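Local coordinates for protein Esterase/lipase (Uncultured bacterium, PDB 3K6K) that probably hydrolyses carboxylic ester bonds as an alpha/beta-hydrolase esterase or lipase related to hormone-sensitive lipase, at residues A[198-203]-A[252-257]; A[190-195]-A[210-215]; A[71-76]-A[98-103]. All coordinates share one frame; numbering follows the deposited sequence.

Contact 1: A[198-203]-A[252-257]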
ATOM      1  N   SER A 198      -5.853 -16.638   9.449  1.00 22.33           N
ATOM      2  CA  SER A 198      -6.752 -17.216  10.441  1.00 23.90           C
ATOM      3  C   SER A 198      -7.881 -16.236  10.666  1.00 23.87           C
ATOM      4  O   SER A 198      -9.051 -16.608  10.701  1.00 24.99           O
ATOM      5  CB  SER A 198      -6.021 -17.521  11.751  1.00 23.43           C
ATOM      6  OG  SER A 198      -5.327 -16.375  12.189  1.00 22.94           O
ATOM      7  N   ASN A 199      -7.557 -14.959  10.720  1.00 22.24           N
ATOM      8  CA  ASN A 199      -8.621 -14.020  10.953  1.00 20.85           C
ATOM      9  C   ASN A 199      -9.695 -13.928   9.898  1.00 20.44           C
ATOM     10  O   ASN A 199     -10.894 -13.747  10.223  1.00 21.18           O
ATOM     11  CB  ASN A 199      -8.040 -12.681  11.304  1.00 20.29           C
ATOM     12  CG  ASN A 199      -7.520 -12.674  12.716  1.00 21.67           C
ATOM     13  OD1 ASN A 199      -8.266 -12.389  13.631  1.00 21.63           O
ATOM     14  ND2 ASN A 199      -6.239 -13.021  12.902  1.00 20.97           N
ATOM     15  N   LEU A 200      -9.282 -14.039   8.639  1.00 18.57           N
ATOM     16  CA  LEU A 200     -10.174 -13.682   7.594  1.00 17.67           C
ATOM     17  C   LEU A 200     -10.592 -14.912   6.828  1.00 17.56           C
ATOM     18  O   LEU A 200     -11.299 -14.800   5.835  1.00 16.89           O
ATOM     19  CB  LEU A 200      -9.553 -12.635   6.676  1.00 16.25           C
ATOM     20  CG  LEU A 200      -9.239 -11.209   7.182  1.00 17.99           C
ATOM     21  CD1 LEU A 200      -8.658 -10.435   6.045  1.00 12.96           C
ATOM     22  CD2 LEU A 200     -10.442 -10.451   7.743  1.00 18.71           C
ATOM     23  N   ALA A 201     -10.212 -16.083   7.326  1.00 17.73           N
ATOM     24  CA  ALA A 201     -10.485 -17.360   6.649  1.00 19.05           C
ATOM     25  C   ALA A 201     -11.927 -17.546   6.193  1.00 19.63           C
ATOM     26  O   ALA A 201     -12.144 -17.857   5.028  1.00 19.36           O
ATOM     27  CB  ALA A 201      -9.979 -18.622   7.498  1.00 17.65           C
ATOM     28  N   ASP A 202     -12.854 -17.366   7.115  1.00 20.43           N
ATOM     29  CA  ASP A 202     -14.261 -17.508   6.915  1.00 21.96           C
ATOM     30  C   ASP A 202     -14.895 -16.413   6.099  1.00 21.36           C
ATOM     31  O   ASP A 202     -16.037 -16.464   5.856  1.00 21.79           O
ATOM     32  CB  ASP A 202     -14.981 -17.595   8.264  1.00 26.43           C
ATOM     33  CG  ASP A 202     -14.509 -18.763   9.138  1.00 24.59           C
ATOM     34  OD1 ASP A 202     -13.986 -19.782   8.601  1.00 21.43           O
ATOM     35  OD2 ASP A 202     -14.699 -18.668  10.375  1.00 21.78           O
ATOM     36  N   ARG A 203     -14.150 -15.409   5.703  1.00 20.71           N
ATOM     37  CA  ARG A 203     -14.703 -14.403   4.861  1.00 19.89           C
ATOM     38  C   ARG A 203     -14.290 -14.664   3.416  1.00 19.29           C
ATOM     39  O   ARG A 203     -14.759 -13.983   2.525  1.00 17.86           O
ATOM     40  CB  ARG A 203     -14.173 -13.046   5.267  1.00 21.04           C
ATOM     41  CG  ARG A 203     -14.818 -12.363   6.427  1.00 23.80           C
ATOM     42  CD  ARG A 203     -14.564 -10.938   6.043  1.00 28.69           C
ATOM     43  NE  ARG A 203     -13.940 -10.134   7.058  1.00 28.70           N
ATOM     44  CZ  ARG A 203     -13.489  -8.894   6.877  1.00 26.74           C
ATOM     45  NH1 ARG A 203     -13.553  -8.244   5.723  1.00 26.67           N
ATOM     46  NH2 ARG A 203     -12.947  -8.302   7.892  1.00 29.47           N
ATOM     47  N   ALA A 252      -8.121 -14.392   2.853  1.00 14.28           N
ATOM     48  CA  ALA A 252      -7.266 -15.180   3.738  1.00 14.76           C
ATOM     49  C   ALA A 252      -5.766 -14.799   3.520  1.00 14.67           C
ATOM     50  O   ALA A 252      -4.975 -14.941   4.441  1.00 15.76           O
ATOM     51  CB  ALA A 252      -7.466 -16.667   3.449  1.00 13.37           C
ATOM     52  N   LEU A 253      -5.417 -14.360   2.298  1.00 13.41           N
ATOM     53  CA  LEU A 253      -4.044 -14.033   1.847  1.00 12.90           C
ATOM     54  C   LEU A 253      -3.777 -12.485   1.785  1.00 12.70           C
ATOM     55  O   LEU A 253      -2.887 -11.989   1.086  1.00 11.93           O
ATOM     56  CB  LEU A 253      -3.743 -14.693   0.495  1.00 11.53           C
ATOM     57  CG  LEU A 253      -3.975 -16.206   0.326  1.00 12.91           C
ATOM     58  CD1 LEU A 253      -3.449 -16.726  -1.009  1.00 11.41           C
ATOM     59  CD2 LEU A 253      -3.286 -16.955   1.480  1.00 11.87           C
ATOM     60  N   LEU A 254      -4.580 -11.742   2.510  1.00 12.62           N
ATOM     61  CA  LEU A 254      -4.344 -10.323   2.688  1.00 13.01           C
ATOM     62  C   LEU A 254      -2.993 -10.064   3.312  1.00 13.23           C
ATOM     63  O   LEU A 254      -2.336  -9.084   2.935  1.00 13.60           O
ATOM     64  CB  LEU A 254      -5.405  -9.662   3.572  1.00 11.92           C
ATOM     65  CG  LEU A 254      -5.214  -8.146   3.829  1.00 12.94           C
ATOM     66  CD1 LEU A 254      -5.368  -7.362   2.572  1.00  9.52           C
ATOM     67  CD2 LEU A 254      -6.237  -7.619   4.899  1.00 10.56           C
ATOM     68  N   SER A 255      -2.582 -10.885   4.282  1.00 12.70           N
ATOM     69  CA  SER A 255      -1.307 -10.582   4.936  1.00 12.37           C
ATOM     70  C   SER A 255      -0.147 -10.927   3.979  1.00 12.14           C
ATOM     71  O   SER A 255       0.966 -10.508   4.237  1.00 12.02           O
ATOM     72  CB  SER A 255      -1.160 -11.261   6.303  1.00 11.61           C
ATOM     73  OG  SER A 255      -2.206 -10.880   7.196  1.00 10.70           O
ATOM     74  N   ASP A 256      -0.412 -11.653   2.876  1.00 10.88           N
ATOM     75  CA  ASP A 256       0.613 -11.871   1.827  1.00 12.71           C
ATOM     76  C   ASP A 256       0.986 -10.532   1.128  1.00 12.32           C
ATOM     77  O   ASP A 256       2.179 -10.211   0.901  1.00 12.09           O
ATOM     78  CB  ASP A 256       0.173 -12.887   0.741  1.00 13.18           C
ATOM     79  CG  ASP A 256       0.404 -14.391   1.145  1.00 16.56           C
ATOM     80  OD1 ASP A 256       0.670 -15.190   0.252  1.00 21.45           O
ATOM     81  OD2 ASP A 256       0.345 -14.793   2.318  1.00 14.58           O
ATOM     82  N   SER A 257      -0.051  -9.792   0.777  1.00 11.10           N
ATOM     83  CA  SER A 257       0.094  -8.470   0.221  1.00 11.57           C
ATOM     84  C   SER A 257       0.747  -7.484   1.161  1.00 11.19           C
ATOM     85  O   SER A 257       1.712  -6.843   0.766  1.00 12.53           O
ATOM     86  CB  SER A 257      -1.244  -7.941  -0.295  1.00 10.99           C
ATOM     87  OG  SER A 257      -1.587  -8.621  -1.486  1.00 13.57           O
TER
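Leu200 and Ala201, at the point where helix 195-199 ends, meet Ala252, just before helix 254-266, and Leu254, its first residue, and almost everything that touches is hydrocarbon. Leu200 is the first residue to leave helical geometry. Its CG stands anti to the carbonyl carbon (chi1 -66°), which sends the isobutyl group across to Leu254, and CD1 of Leu200 lies 3.9 Å from CD2 of Leu254, the two side chains crossing at a slant. CB of Leu254 adds a looser approach of 4.2 Å to the same CD1 of Leu200. The other branch of Leu200, CD2, is turned to its own segment and lies over one face of the Arg203 guanidinium, near the rim. The CA atoms of Ala201 and Ala252 come within 4.9 Å of each other, the nearest such pair between the segments, and CA of Ala201 lies 4.5 Å from CB of Ala252, a small-to-small meeting that Pro209 also covers. Arg203 closes the turn, its N donating to O of Leu200 at 2.9 Å, while its guanidinium forms a salt bridge with Glu250 and reaches O of Ala266 in the second subunit. Ala266 of that subunit also packs on both Leu200 and Leu254, extending this apolar patch into the dimer interface. Leu253 occupies the N-cap position of helix 254-266, which follows strand 243-248 of the alpha/beta hydrolase sheet along the chain. Leu254 touches the probable Ser-His-Glu catalytic triad. The contact joins the end of helix 195-199 to the turn after strand 243-248, which carries the likely catalytic acid, Glu251.

Contact 2: A[190-195]-A[210-215]. With SO4 (sulfate ion), chain F.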
ATOM      1  N   LEU A 190       3.633 -19.743   1.268  1.00 18.33           N
ATOM      2  CA  LEU A 190       3.063 -21.094   1.368  1.00 18.52           C
ATOM      3  C   LEU A 190       3.115 -21.715   2.742  1.00 18.59           C
ATOM      4  O   LEU A 190       2.642 -22.852   2.934  1.00 20.46           O
ATOM      5  CB  LEU A 190       3.656 -22.033   0.338  1.00 17.64           C
ATOM      6  CG  LEU A 190       2.831 -21.836  -0.941  1.00 18.31           C
ATOM      7  CD1 LEU A 190       3.033 -20.414  -1.523  1.00 11.10           C
ATOM      8  CD2 LEU A 190       3.227 -22.908  -1.966  1.00 19.41           C
ATOM      9  N   THR A 191       3.624 -20.970   3.721  1.00 18.31           N
ATOM     10  CA  THR A 191       3.436 -21.384   5.114  1.00 16.58           C
ATOM     11  C   THR A 191       2.048 -21.141   5.653  1.00 17.54           C
ATOM     12  O   THR A 191       1.674 -21.748   6.642  1.00 18.72           O
ATOM     13  CB  THR A 191       4.477 -20.795   6.124  1.00 15.90           C
ATOM     14  OG1 THR A 191       4.121 -19.457   6.468  1.00 14.95           O
ATOM     15  CG2 THR A 191       5.927 -20.834   5.596  1.00 10.57           C
ATOM     16  N   LEU A 192       1.287 -20.206   5.078  1.00 19.58           N
ATOM     17  CA  LEU A 192      -0.103 -19.972   5.507  1.00 20.12           C
ATOM     18  C   LEU A 192      -0.321 -19.820   7.026  1.00 22.43           C
ATOM     19  O   LEU A 192      -1.032 -20.629   7.614  1.00 23.62           O
ATOM     20  CB  LEU A 192      -1.023 -21.088   4.972  1.00 20.05           C
ATOM     21  CG  LEU A 192      -0.962 -21.435   3.454  1.00 18.90           C
ATOM     22  CD1 LEU A 192      -1.576 -22.776   3.197  1.00 17.40           C
ATOM     23  CD2 LEU A 192      -1.711 -20.422   2.615  1.00 19.17           C
ATOM     24  N   SER A 193       0.188 -18.739   7.635  1.00 23.49           N
ATOM     25  CA  SER A 193       0.440 -18.702   9.096  1.00 23.50           C
ATOM     26  C   SER A 193       0.222 -17.331   9.698  1.00 23.96           C
ATOM     27  O   SER A 193       0.163 -17.172  10.937  1.00 25.39           O
ATOM     28  CB  SER A 193       1.815 -19.301   9.396  1.00 24.16           C
ATOM     29  OG  SER A 193       2.858 -18.515   8.839  1.00 24.36           O
ATOM     30  N   ARG A 194       0.109 -16.346   8.805  1.00 22.79           N
ATOM     31  CA  ARG A 194       0.095 -14.912   9.084  1.00 20.51           C
ATOM     32  C   ARG A 194      -1.327 -14.480   9.510  1.00 19.44           C
ATOM     33  O   ARG A 194      -2.256 -15.308   9.513  1.00 18.51           O
ATOM     34  CB  ARG A 194       0.646 -14.181   7.823  1.00 20.74           C
ATOM     35  CG  ARG A 194       2.169 -14.249   7.859  1.00 19.64           C
ATOM     36  CD  ARG A 194       3.036 -13.802   6.685  1.00 22.69           C
ATOM     37  NE  ARG A 194       4.044 -13.033   7.361  1.00 30.49           N
ATOM     38  CZ  ARG A 194       5.229 -13.458   7.780  1.00 31.80           C
ATOM     39  NH1 ARG A 194       5.724 -14.644   7.486  1.00 32.85           N
ATOM     40  NH2 ARG A 194       5.955 -12.620   8.468  1.00 35.25           N
ATOM     41  N   TRP A 195      -1.508 -13.212   9.865  1.00 17.66           N
ATOM     42  CA  TRP A 195      -2.731 -12.775  10.515  1.00 16.18           C
ATOM     43  C   TRP A 195      -4.038 -13.028   9.714  1.00 16.55           C
ATOM     44  O   TRP A 195      -5.021 -13.563  10.285  1.00 15.59           O
ATOM     45  CB  TRP A 195      -2.594 -11.314  10.915  1.00 15.85           C
ATOM     46  CG  TRP A 195      -3.791 -10.738  11.598  1.00 17.86           C
ATOM     47  CD1 TRP A 195      -4.005 -10.718  12.954  1.00 20.72           C
ATOM     48  CD2 TRP A 195      -4.984 -10.115  10.996  1.00 15.44           C
ATOM     49  NE1 TRP A 195      -5.215 -10.103  13.231  1.00 20.32           N
ATOM     50  CE2 TRP A 195      -5.832  -9.724  12.059  1.00 15.79           C
ATOM     51  CE3 TRP A 195      -5.374  -9.807   9.691  1.00 18.01           C
ATOM     52  CZ2 TRP A 195      -7.076  -9.083  11.856  1.00 15.41           C
ATOM     53  CZ3 TRP A 195      -6.612  -9.161   9.489  1.00 17.39           C
ATOM     54  CH2 TRP A 195      -7.458  -8.826  10.570  1.00 17.62           C
ATOM     55  N   ASP A 210      -9.212 -23.659   3.731  1.00 48.44           N
ATOM     56  CA  ASP A 210      -9.172 -24.975   4.330  1.00 49.49           C
ATOM     57  C   ASP A 210      -8.416 -26.057   3.528  1.00 49.72           C
ATOM     58  O   ASP A 210      -7.816 -26.926   4.124  1.00 50.17           O
ATOM     59  CB  ASP A 210     -10.593 -25.397   4.704  1.00 49.92           C
ATOM     60  CG  ASP A 210     -11.422 -24.214   5.232  1.00 51.77           C
ATOM     61  OD1 ASP A 210     -10.956 -23.030   5.103  1.00 53.71           O
ATOM     62  OD2 ASP A 210     -12.524 -24.468   5.780  1.00 51.94           O
ATOM     63  N   THR A 211      -8.443 -25.999   2.201  1.00 49.85           N
ATOM     64  CA  THR A 211      -7.725 -26.943   1.342  1.00 50.10           C
ATOM     65  C   THR A 211      -6.337 -26.458   0.955  1.00 50.59           C
ATOM     66  O   THR A 211      -5.438 -27.285   0.796  1.00 50.84           O
ATOM     67  CB  THR A 211      -8.415 -27.100  -0.029  1.00 50.73           C
ATOM     68  OG1 THR A 211      -9.040 -25.844  -0.391  1.00 50.83           O
ATOM     69  CG2 THR A 211      -9.404 -28.314  -0.074  1.00 50.23           C
ATOM     70  N   LEU A 212      -6.197 -25.137   0.716  1.00 50.49           N
ATOM     71  CA  LEU A 212      -4.939 -24.474   0.325  1.00 49.85           C
ATOM     72  C   LEU A 212      -3.723 -25.078   0.957  1.00 49.46           C
ATOM     73  O   LEU A 212      -2.685 -25.179   0.324  1.00 48.43           O
ATOM     74  CB  LEU A 212      -4.952 -22.993   0.680  1.00 49.32           C
ATOM     75  CG  LEU A 212      -5.062 -22.071  -0.520  1.00 51.26           C
ATOM     76  CD1 LEU A 212      -4.863 -20.607  -0.089  1.00 50.59           C
ATOM     77  CD2 LEU A 212      -4.108 -22.462  -1.688  1.00 50.48           C
ATOM     78  N   GLY A 213      -3.864 -25.454   2.224  1.00 50.13           N
ATOM     79  CA  GLY A 213      -2.851 -26.242   2.928  1.00 51.28           C
ATOM     80  C   GLY A 213      -2.326 -27.386   2.082  1.00 51.58           C
ATOM     81  O   GLY A 213      -1.194 -27.344   1.593  1.00 51.45           O
ATOM     82  N   GLU A 214      -3.159 -28.404   1.893  1.00 52.14           N
ATOM     83  CA  GLU A 214      -2.714 -29.615   1.177  1.00 52.96           C
ATOM     84  C   GLU A 214      -2.639 -29.456  -0.358  1.00 52.13           C
ATOM     85  O   GLU A 214      -1.794 -30.101  -1.000  1.00 51.70           O
ATOM     86  CB  GLU A 214      -3.431 -30.912   1.659  1.00 53.45           C
ATOM     87  CG  GLU A 214      -4.966 -30.916   1.649  1.00 56.67           C
ATOM     88  CD  GLU A 214      -5.572 -31.937   0.658  1.00 61.99           C
ATOM     89  OE1 GLU A 214      -5.314 -31.810  -0.580  1.00 64.66           O
ATOM     90  OE2 GLU A 214      -6.320 -32.847   1.116  1.00 60.63           O
ATOM     91  N   MET A 215      -3.487 -28.568  -0.913  1.00 50.94           N
ATOM     92  CA  MET A 215      -3.421 -28.181  -2.319  1.00 49.94           C
ATOM     93  C   MET A 215      -1.998 -27.833  -2.680  1.00 48.38           C
ATOM     94  O   MET A 215      -1.405 -28.513  -3.522  1.00 48.30           O
ATOM     95  CB  MET A 215      -4.320 -26.974  -2.643  1.00 50.99           C
ATOM     96  CG  MET A 215      -5.853 -27.227  -2.597  1.00 54.88           C
ATOM     97  SD  MET A 215      -6.929 -26.312  -3.772  1.00 60.91           S
ATOM     98  CE  MET A 215      -6.190 -24.631  -3.956  1.00 61.37           C
TER
HETATM   99  S   SO4 F 324       9.226 -13.688   9.858  1.00 57.16           S
HETATM  100  O1  SO4 F 324       7.835 -13.582  10.311  1.00 52.10           O
HETATM  101  O2  SO4 F 324      10.064 -12.916  10.803  1.00 54.78           O
HETATM  102  O3  SO4 F 324       9.612 -15.100   9.708  1.00 55.56           O
HETATM  103  O4  SO4 F 324       9.433 -13.121   8.534  1.00 54.59           O
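Leu192 meets helix 209-220 with one methyl set against the backbone: its CD1 rests 3.7 Å from the N of Gly213 and equally near that residue's CA, although a CB on Gly213 would also find room. The approach comes from a loop residue in left-handed backbone geometry (phi 49°, psi 67°). Its second methyl, CD2, faces CD1 of Leu212 at 4.2 Å, the two leucine side chains crossing at about a right angle; Phe187 and Leu253 pack on Leu192 as well. In the alpha/beta hydrolase fold this ties the loop after strand 180-184 to a helix inserted before the next strand, 243-248. Within the loop, OG of Ser193 donates to OG1 of Thr191 at 2.8 Å, and Asp189 accepts a bond from that same Thr191 hydroxyl while forming a salt bridge with NH1 of Arg194. The Arg194 chain bends at chi3 and offers its guanidinium edge to a sulfate ion, probably from the crystallisation liquor, whose sulfur lies in the group's plane. NH2 of Arg194 donates to sulfate O1 at 2.8 Å, the N-H...O angle being 145°, and the ion is also held by Arg263.

Contact 3: A[71-76]-A[98-103]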
ATOM      1  N   ILE A  71      -0.817 -17.633 -24.984  1.00 24.13           N
ATOM      2  CA  ILE A  71      -1.763 -16.925 -25.798  1.00 24.25           C
ATOM      3  C   ILE A  71      -1.358 -15.465 -25.787  1.00 25.13           C
ATOM      4  O   ILE A  71      -1.387 -14.814 -24.738  1.00 26.88           O
ATOM      5  CB  ILE A  71      -3.214 -17.080 -25.293  1.00 24.58           C
ATOM      6  CG1 ILE A  71      -3.645 -18.538 -25.308  1.00 22.23           C
ATOM      7  CG2 ILE A  71      -4.183 -16.167 -26.083  1.00 19.46           C
ATOM      8  CD1 ILE A  71      -5.069 -18.720 -24.662  1.00 23.39           C
ATOM      9  N   ARG A  72      -0.965 -14.966 -26.953  1.00 25.09           N
ATOM     10  CA  ARG A  72      -0.616 -13.582 -27.139  1.00 25.08           C
ATOM     11  C   ARG A  72      -1.892 -12.833 -27.448  1.00 24.72           C
ATOM     12  O   ARG A  72      -2.769 -13.362 -28.159  1.00 24.96           O
ATOM     13  CB  ARG A  72       0.383 -13.472 -28.289  1.00 25.93           C
ATOM     14  CG  ARG A  72       0.931 -12.088 -28.516  1.00 27.42           C
ATOM     15  CD  ARG A  72       2.004 -12.015 -29.606  1.00 32.74           C
ATOM     16  NE  ARG A  72       1.440 -11.832 -30.938  1.00 36.72           N
ATOM     17  CZ  ARG A  72       1.718 -12.634 -31.962  1.00 40.29           C
ATOM     18  NH1 ARG A  72       2.571 -13.659 -31.798  1.00 39.88           N
ATOM     19  NH2 ARG A  72       1.155 -12.396 -33.149  1.00 42.09           N
ATOM     20  N   GLN A  73      -2.007 -11.610 -26.922  1.00 23.95           N
ATOM     21  CA  GLN A  73      -3.274 -10.887 -26.886  1.00 22.87           C
ATOM     22  C   GLN A  73      -2.999  -9.413 -27.090  1.00 24.44           C
ATOM     23  O   GLN A  73      -2.106  -8.820 -26.423  1.00 24.14           O
ATOM     24  CB  GLN A  73      -3.994 -11.111 -25.517  1.00 22.84           C
ATOM     25  CG  GLN A  73      -3.987 -12.553 -25.020  1.00 18.78           C
ATOM     26  CD  GLN A  73      -4.647 -12.825 -23.659  1.00 18.48           C
ATOM     27  OE1 GLN A  73      -4.313 -13.830 -23.003  1.00 22.48           O
ATOM     28  NE2 GLN A  73      -5.603 -12.003 -23.259  1.00 11.69           N
ATOM     29  N   ALA A  74      -3.760  -8.817 -27.992  1.00 24.49           N
ATOM     30  CA  ALA A  74      -3.584  -7.422 -28.357  1.00 26.92           C
ATOM     31  C   ALA A  74      -4.664  -6.919 -29.331  1.00 29.35           C
ATOM     32  O   ALA A  74      -5.266  -7.705 -30.110  1.00 29.14           O
ATOM     33  CB  ALA A  74      -2.238  -7.230 -28.977  1.00 26.83           C
ATOM     34  N   THR A  75      -4.877  -5.632 -29.322  1.00 31.72           N
ATOM     35  CA  THR A  75      -5.551  -4.971 -30.382  1.00 34.92           C
ATOM     36  C   THR A  75      -4.598  -4.627 -31.529  1.00 37.70           C
ATOM     37  O   THR A  75      -3.417  -4.506 -31.377  1.00 37.92           O
ATOM     38  CB  THR A  75      -6.246  -3.666 -29.949  1.00 34.91           C
ATOM     39  OG1 THR A  75      -5.292  -2.741 -29.435  1.00 34.36           O
ATOM     40  CG2 THR A  75      -7.278  -3.919 -28.980  1.00 33.03           C
ATOM     41  N   ASP A  76      -5.200  -4.488 -32.686  1.00 40.34           N
ATOM     42  CA  ASP A  76      -4.708  -3.810 -33.852  1.00 42.14           C
ATOM     43  C   ASP A  76      -4.052  -2.473 -33.490  1.00 42.37           C
ATOM     44  O   ASP A  76      -3.067  -2.074 -34.062  1.00 42.64           O
ATOM     45  CB  ASP A  76      -5.920  -3.587 -34.744  1.00 42.52           C
ATOM     46  CG  ASP A  76      -5.573  -3.176 -36.121  1.00 46.64           C
ATOM     47  OD1 ASP A  76      -6.285  -2.313 -36.623  1.00 50.29           O
ATOM     48  OD2 ASP A  76      -4.621  -3.693 -36.712  1.00 47.68           O
ATOM     49  N   THR A  98      -8.626 -19.737 -19.045  1.00 18.35           N
ATOM     50  CA  THR A  98      -9.432 -19.348 -17.885  1.00 18.45           C
ATOM     51  C   THR A  98      -9.322 -17.871 -17.493  1.00 17.92           C
ATOM     52  O   THR A  98     -10.177 -17.405 -16.764  1.00 17.78           O
ATOM     53  CB  THR A  98      -9.007 -20.074 -16.643  1.00 18.62           C
ATOM     54  OG1 THR A  98      -7.573 -19.937 -16.476  1.00 21.09           O
ATOM     55  CG2 THR A  98      -9.393 -21.522 -16.733  1.00 19.65           C
ATOM     56  N   HIS A  99      -8.270 -17.159 -17.931  1.00 16.64           N
ATOM     57  CA  HIS A  99      -8.013 -15.786 -17.427  1.00 16.52           C
ATOM     58  C   HIS A  99      -8.232 -14.738 -18.540  1.00 16.80           C
ATOM     59  O   HIS A  99      -8.107 -13.504 -18.337  1.00 12.85           O
ATOM     60  CB  HIS A  99      -6.641 -15.691 -16.750  1.00 16.12           C
ATOM     61  CG  HIS A  99      -6.609 -16.345 -15.407  1.00 17.32           C
ATOM     62  ND1 HIS A  99      -6.209 -15.681 -14.258  1.00 20.42           N
ATOM     63  CD2 HIS A  99      -7.025 -17.570 -15.005  1.00 18.15           C
ATOM     64  CE1 HIS A  99      -6.333 -16.493 -13.219  1.00 19.99           C
ATOM     65  NE2 HIS A  99      -6.817 -17.650 -13.648  1.00 19.05           N
ATOM     66  N   LEU A 100      -8.664 -15.256 -19.689  1.00 15.69           N
ATOM     67  CA  LEU A 100      -8.948 -14.378 -20.771  1.00 17.44           C
ATOM     68  C   LEU A 100      -9.716 -13.223 -20.315  1.00 17.12           C
ATOM     69  O   LEU A 100      -9.369 -12.110 -20.738  1.00 18.76           O
ATOM     70  CB  LEU A 100      -9.681 -15.060 -21.914  1.00 17.18           C
ATOM     71  CG  LEU A 100      -8.639 -15.944 -22.543  1.00 18.05           C
ATOM     72  CD1 LEU A 100      -9.327 -16.930 -23.469  1.00 20.46           C
ATOM     73  CD2 LEU A 100      -7.667 -15.098 -23.289  1.00 15.89           C
ATOM     74  N   VAL A 101     -10.761 -13.438 -19.532  1.00 17.30           N
ATOM     75  CA  VAL A 101     -11.573 -12.372 -18.988  1.00 17.36           C
ATOM     76  C   VAL A 101     -10.769 -11.221 -18.372  1.00 18.59           C
ATOM     77  O   VAL A 101     -11.015 -10.106 -18.670  1.00 20.40           O
ATOM     78  CB  VAL A 101     -12.725 -12.846 -18.047  1.00 17.50           C
ATOM     79  CG1 VAL A 101     -12.230 -13.591 -16.876  1.00 14.51           C
ATOM     80  CG2 VAL A 101     -13.530 -11.702 -17.621  1.00 19.15           C
ATOM     81  N   LEU A 102      -9.795 -11.529 -17.548  1.00 18.08           N
ATOM     82  CA  LEU A 102      -8.988 -10.538 -16.907  1.00 18.43           C
ATOM     83  C   LEU A 102      -7.953  -9.929 -17.905  1.00 19.52           C
ATOM     84  O   LEU A 102      -7.893  -8.699 -18.040  1.00 20.33           O
ATOM     85  CB  LEU A 102      -8.345 -11.142 -15.674  1.00 17.07           C
ATOM     86  CG  LEU A 102      -7.297 -10.315 -14.899  1.00 19.31           C
ATOM     87  CD1 LEU A 102      -7.614  -8.853 -14.861  1.00 15.17           C
ATOM     88  CD2 LEU A 102      -7.185 -10.837 -13.475  1.00 19.35           C
ATOM     89  N   THR A 103      -7.188 -10.785 -18.614  1.00 19.04           N
ATOM     90  CA  THR A 103      -6.000 -10.384 -19.407  1.00 17.77           C
ATOM     91  C   THR A 103      -6.299  -9.651 -20.693  1.00 18.76           C
ATOM     92  O   THR A 103      -5.509  -8.817 -21.139  1.00 18.97           O
ATOM     93  CB  THR A 103      -5.059 -11.572 -19.724  1.00 17.61           C
ATOM     94  OG1 THR A 103      -5.714 -12.533 -20.575  1.00 16.94           O
ATOM     95  CG2 THR A 103      -4.604 -12.242 -18.445  1.00 15.14           C
TER
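Gln73 projects from strand 68-74 to meet Leu100 and Thr103 on helix 96-110, a strand-to-helix packing within the alpha/beta hydrolase fold, where helices cover the faces of the central sheet. The polar part of the contact centres on a hydrogen bond. NE2 of Gln73 donates to OG1 of Thr103 at 2.7 Å, with an N-H...O angle of 140°; the hydroxyl sits 19° out of the amide plane, so the bond is short but bent. On the glutamine side, the first torsion places CG anti to the carbonyl carbon (chi1 -44°) and the chain runs extended beyond it, carrying the amide across to the helix. The two side chains meet at roughly a right angle. Backbone bonds from Gln73 to Leu114 and from Ile71 to Ser116 fix the strand from which the amide is presented, and along the helix the N of Thr103 bonds to O of His99. With an alanine here the amide is gone, which would probably leave the Thr103 hydroxyl without this donor's grip and open a gap beside Leu100 in this buried layer. Leucine supplies the apolar part: the CD2 methyl of Leu100 lies against the amide, 3.8 Å from CD of Gln73, and Leu60 of the neighbouring strand touches both residues. The same Leu100 methyl, CD2, lies 3.6 Å from OE1 of Gln73 and 3.7 Å from its NE2, spanning both polar ends of the amide.

From the N terminus, contact 3 closes first, joining strand 68-74 to helix 96-110 over a loop that includes strand 82-86. The chain then builds strands 113-117, 151-156 and 180-184 before contact 2 opens at 190-195. Contact 1 opens at 198-203 before contact 2 has closed at 210-215, and closes only at 252-257, beyond strand 243-248; these two therefore cross. They also touch, through CB of Ser255 against CB of Arg194 and Leu200 on Trp195, binding helices 195-199, 209-220 and 254-266 into one region. Contact 3 lies on the opposite side of the chain's centre, its own centre about 29 Å from that of contact 1.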